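Local coordinates for protein carbohydrate deacetylase Agd3 (Neosartorya fumigata, PDB 6NWZ) that probably removes acetyl groups from the fungal exopolysaccharide galactosaminogalactan, a step required for biofilm formation, at residues T270-S282 / F545-P557. Residues are numbered along the deposited sequence; the frame is centred on the assembly and turned at random.
Sequences TFRITVEDMNGIS and FHQANLRNADVTP. With ZN (zinc ion), chain M.
Arg551 crosses one face of the Phe271 ring at a slant, and its side chain can be followed atom by atom. CB stands beside CZ of Phe271, CG comes closer to that same CZ at 3.4 Å, and CD passes over one face of the ring, toward its rim. Because the chain runs extended from CG to NE (chi2 -157°), the guanidinium carries on toward the CD1 side, its plane turned 26° from that of the phenyl, with NH1 near CD1. Salt bridges hold the guanidinium: NH2 of Arg551 reaches the syn lone pair of Asp554 OD2 at 2.7 Å, and NH1 pairs with Asp501.

Next to this pair, the Gln547 amide pairs with the backbone of Phe271 and Ile273 much as a neighbouring strand would. Its NE2 donates to Phe271 O, while its OE1 accepts from Ile273 N at 3.0 Å, so both ends of the amide are used and its rotation is fixed. Within the deacetylase domain, Gln547 directly follows His546, which binds zinc with Asp255, and it touches Asp256 of a second zinc site; the chain leaving strand 542-546 past the zinc ligand runs through a 3-10 turn and then meets the start of helix 275-289.

That helix begins with a capping box: Asp277 N donates to Thr274 OG1, and Thr274 N to Asp277 OD2. The other carboxylate oxygen, OD1, accepts two backbone N-H groups: Ala553 N at 2.7 Å, nearly along the C-O axis, and Asn552 N from above the carboxylate plane. Asn552 ND2 bridges Asp277 O (2.8 Å) and Leu550 O, both in its amide plane. Ile273 CD1 packs on Leu550 CB at 3.6 Å, beside Ile281 CD1.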
# COMPACT_ATOMS: atom_id res chain seq x y z
N THR A 270 31.19 3.38 12.83
CA THR A 270 30.73 2.62 11.68
C THR A 270 30.13 1.30 12.16
O THR A 270 30.53 0.76 13.19
CB THR A 270 31.87 2.34 10.70
OG1 THR A 270 32.81 1.44 11.31
CG2 THR A 270 32.58 3.63 10.33
N PHE A 271 29.18 0.78 11.39
CA PHE A 271 28.57 -0.50 11.72
C PHE A 271 28.42 -1.35 10.46
O PHE A 271 28.07 -0.84 9.39
CB PHE A 271 27.21 -0.34 12.40
CG PHE A 271 26.57 -1.64 12.76
CD1 PHE A 271 27.05 -2.39 13.82
CD2 PHE A 271 25.51 -2.13 12.02
CE1 PHE A 271 26.47 -3.61 14.15
CE2 PHE A 271 24.92 -3.34 12.34
CZ PHE A 271 25.40 -4.08 13.40
N ARG A 272 28.69 -2.65 10.62
CA ARG A 272 28.42 -3.67 9.61
C ARG A 272 27.74 -4.84 10.30
O ARG A 272 28.26 -5.37 11.28
CB ARG A 272 29.70 -4.14 8.92
CG ARG A 272 29.48 -5.18 7.82
CD ARG A 272 30.80 -5.63 7.23
NE ARG A 272 30.66 -6.26 5.92
CZ ARG A 272 30.76 -7.57 5.70
NH1 ARG A 272 31.00 -8.39 6.71
NH2 ARG A 272 30.62 -8.05 4.48
N ILE A 273 26.57 -5.23 9.79
CA ILE A 273 25.76 -6.28 10.40
C ILE A 273 26.61 -7.53 10.57
O ILE A 273 27.52 -7.80 9.77
CB ILE A 273 24.50 -6.55 9.56
CG1 ILE A 273 23.38 -7.13 10.43
CG2 ILE A 273 24.80 -7.46 8.37
CD1 ILE A 273 22.80 -6.14 11.41
N THR A 274 26.36 -8.29 11.63
CA THR A 274 27.15 -9.48 11.94
C THR A 274 26.31 -10.74 11.80
O THR A 274 25.10 -10.70 11.56
CB THR A 274 27.73 -9.39 13.36
OG1 THR A 274 26.67 -9.43 14.32
CG2 THR A 274 28.51 -8.10 13.53
N VAL A 275 26.99 -11.89 11.94
CA VAL A 275 26.31 -13.17 11.88
C VAL A 275 25.37 -13.34 13.07
O VAL A 275 24.26 -13.87 12.94
CB VAL A 275 27.33 -14.32 11.80
CG1 VAL A 275 26.67 -15.66 12.07
CG2 VAL A 275 28.01 -14.32 10.43
N GLU A 276 25.79 -12.88 14.25
CA GLU A 276 24.92 -12.97 15.42
C GLU A 276 23.67 -12.11 15.23
O GLU A 276 22.56 -12.53 15.57
CB GLU A 276 25.67 -12.54 16.69
CG GLU A 276 26.88 -13.41 17.03
CD GLU A 276 28.12 -13.08 16.21
OE1 GLU A 276 28.14 -12.03 15.53
OE2 GLU A 276 29.08 -13.88 16.24
N ASP A 277 23.84 -10.90 14.69
CA ASP A 277 22.70 -10.05 14.35
C ASP A 277 21.72 -10.79 13.45
O ASP A 277 20.51 -10.81 13.71
CB ASP A 277 23.19 -8.77 13.66
CG ASP A 277 23.78 -7.77 14.63
OD1 ASP A 277 23.22 -7.60 15.74
OD2 ASP A 277 24.80 -7.14 14.28
N MET A 278 22.23 -11.39 12.37
CA MET A 278 21.37 -12.05 11.40
C MET A 278 20.68 -13.28 11.99
O MET A 278 19.53 -13.56 11.64
CB MET A 278 22.17 -12.43 10.15
CG MET A 278 22.59 -11.24 9.28
SD MET A 278 21.25 -10.12 8.81
CE MET A 278 20.00 -11.27 8.25
N ASN A 279 21.35 -14.01 12.88
CA ASN A 279 20.69 -15.13 13.55
C ASN A 279 19.50 -14.65 14.38
O ASN A 279 18.49 -15.35 14.49
CB ASN A 279 21.68 -15.89 14.43
CG ASN A 279 22.51 -16.88 13.64
OD1 ASN A 279 22.04 -17.45 12.65
ND2 ASN A 279 23.75 -17.10 14.06
N GLY A 280 19.61 -13.46 14.97
CA GLY A 280 18.48 -12.90 15.69
C GLY A 280 17.32 -12.57 14.78
O GLY A 280 16.16 -12.83 15.11
N ILE A 281 17.61 -12.00 13.61
CA ILE A 281 16.56 -11.69 12.65
C ILE A 281 15.90 -12.96 12.14
O ILE A 281 14.67 -13.03 12.00
CB ILE A 281 17.12 -10.83 11.50
CG1 ILE A 281 17.81 -9.58 12.05
CG2 ILE A 281 16.02 -10.48 10.52
CD1 ILE A 281 16.86 -8.60 12.73
N SER A 282 16.70 -13.99 11.85
CA SER A 282 16.14 -15.25 11.35
C SER A 282 15.19 -15.87 12.36
O SER A 282 14.08 -16.28 12.01
CB SER A 282 17.27 -16.23 11.01
OG SER A 282 18.11 -15.71 10.01
N PHE A 545 14.44 0.16 4.13
CA PHE A 545 15.29 0.04 5.31
C PHE A 545 16.72 -0.25 4.86
O PHE A 545 16.99 -0.45 3.67
CB PHE A 545 14.79 -1.03 6.27
CG PHE A 545 13.39 -0.79 6.79
CD1 PHE A 545 13.17 0.12 7.81
CD2 PHE A 545 12.31 -1.46 6.24
CE1 PHE A 545 11.88 0.36 8.28
CE2 PHE A 545 11.02 -1.23 6.71
CZ PHE A 545 10.81 -0.32 7.73
N HIS A 546 17.64 -0.27 5.82
CA HIS A 546 19.06 -0.44 5.52
C HIS A 546 19.69 -1.38 6.53
O HIS A 546 19.14 -1.64 7.61
CB HIS A 546 19.78 0.91 5.49
CG HIS A 546 19.35 1.78 4.35
ND1 HIS A 546 18.11 2.39 4.31
CD2 HIS A 546 19.97 2.12 3.20
CE1 HIS A 546 18.00 3.08 3.19
NE2 HIS A 546 19.11 2.94 2.50
N GLN A 547 20.88 -1.90 6.17
CA GLN A 547 21.48 -3.00 6.92
C GLN A 547 21.78 -2.61 8.36
O GLN A 547 21.66 -3.44 9.27
CB GLN A 547 22.75 -3.48 6.22
CG GLN A 547 23.86 -2.44 6.11
CD GLN A 547 24.82 -2.46 7.29
OE1 GLN A 547 24.96 -3.47 7.98
NE2 GLN A 547 25.49 -1.33 7.53
N ALA A 548 22.16 -1.35 8.60
CA ALA A 548 22.45 -0.91 9.96
C ALA A 548 21.23 -1.00 10.86
O ALA A 548 21.39 -1.07 12.09
CB ALA A 548 23.00 0.51 9.94
N ASN A 549 20.02 -1.00 10.30
CA ASN A 549 18.80 -1.04 11.10
C ASN A 549 18.54 -2.41 11.73
O ASN A 549 17.66 -2.51 12.59
CB ASN A 549 17.58 -0.65 10.26
CG ASN A 549 17.76 0.69 9.56
OD1 ASN A 549 17.17 0.93 8.50
ND2 ASN A 549 18.55 1.57 10.15
N LEU A 550 19.26 -3.45 11.32
CA LEU A 550 19.03 -4.79 11.83
C LEU A 550 19.85 -5.11 13.07
O LEU A 550 19.80 -6.24 13.56
CB LEU A 550 19.32 -5.83 10.74
CG LEU A 550 18.62 -5.69 9.38
CD1 LEU A 550 18.81 -6.96 8.57
CD2 LEU A 550 17.15 -5.38 9.54
N ARG A 551 20.61 -4.14 13.59
CA ARG A 551 21.46 -4.39 14.74
C ARG A 551 20.61 -4.77 15.95
O ARG A 551 19.78 -3.99 16.41
CB ARG A 551 22.30 -3.15 15.07
CG ARG A 551 23.39 -3.43 16.08
CD ARG A 551 23.84 -2.17 16.80
NE ARG A 551 25.03 -2.42 17.61
CZ ARG A 551 26.20 -1.82 17.42
NH1 ARG A 551 26.34 -0.92 16.45
NH2 ARG A 551 27.22 -2.10 18.20
N ASN A 552 20.83 -5.98 16.46
CA ASN A 552 20.07 -6.50 17.59
C ASN A 552 20.89 -7.35 18.56
O ASN A 552 20.58 -7.35 19.75
CB ASN A 552 18.87 -7.33 17.09
CG ASN A 552 19.29 -8.64 16.46
OD1 ASN A 552 19.36 -9.68 17.13
ND2 ASN A 552 19.58 -8.61 15.16
N ALA A 553 21.92 -8.06 18.10
CA ALA A 553 22.59 -9.04 18.94
C ALA A 553 23.20 -8.41 20.18
O ALA A 553 23.31 -9.07 21.22
CB ALA A 553 23.66 -9.78 18.14
N ASP A 554 23.60 -7.14 20.10
CA ASP A 554 24.36 -6.51 21.18
C ASP A 554 23.74 -5.19 21.62
O ASP A 554 24.44 -4.33 22.15
CB ASP A 554 25.81 -6.28 20.74
CG ASP A 554 25.92 -5.40 19.51
OD1 ASP A 554 25.28 -5.69 18.48
OD2 ASP A 554 26.66 -4.39 19.57
N VAL A 555 22.43 -5.01 21.42
CA VAL A 555 21.79 -3.74 21.72
C VAL A 555 21.16 -3.81 23.10
O VAL A 555 20.89 -4.89 23.64
CB VAL A 555 20.75 -3.34 20.65
CG1 VAL A 555 21.34 -3.48 19.25
CG2 VAL A 555 19.47 -4.16 20.79
N THR A 556 20.93 -2.65 23.68
CA THR A 556 20.21 -2.58 24.94
C THR A 556 18.76 -2.98 24.72
O THR A 556 18.12 -2.49 23.78
CB THR A 556 20.28 -1.16 25.52
OG1 THR A 556 21.61 -0.89 25.99
CG2 THR A 556 19.30 -1.01 26.67
N PRO A 557 18.21 -3.88 25.54
CA PRO A 557 16.82 -4.29 25.35
C PRO A 557 15.87 -3.10 25.46
O PRO A 557 16.08 -2.19 26.26
CB PRO A 557 16.58 -5.29 26.49
CG PRO A 557 17.94 -5.83 26.78
CD PRO A 557 18.88 -4.67 26.59
ZN ZN M . 18.82 2.91 0.18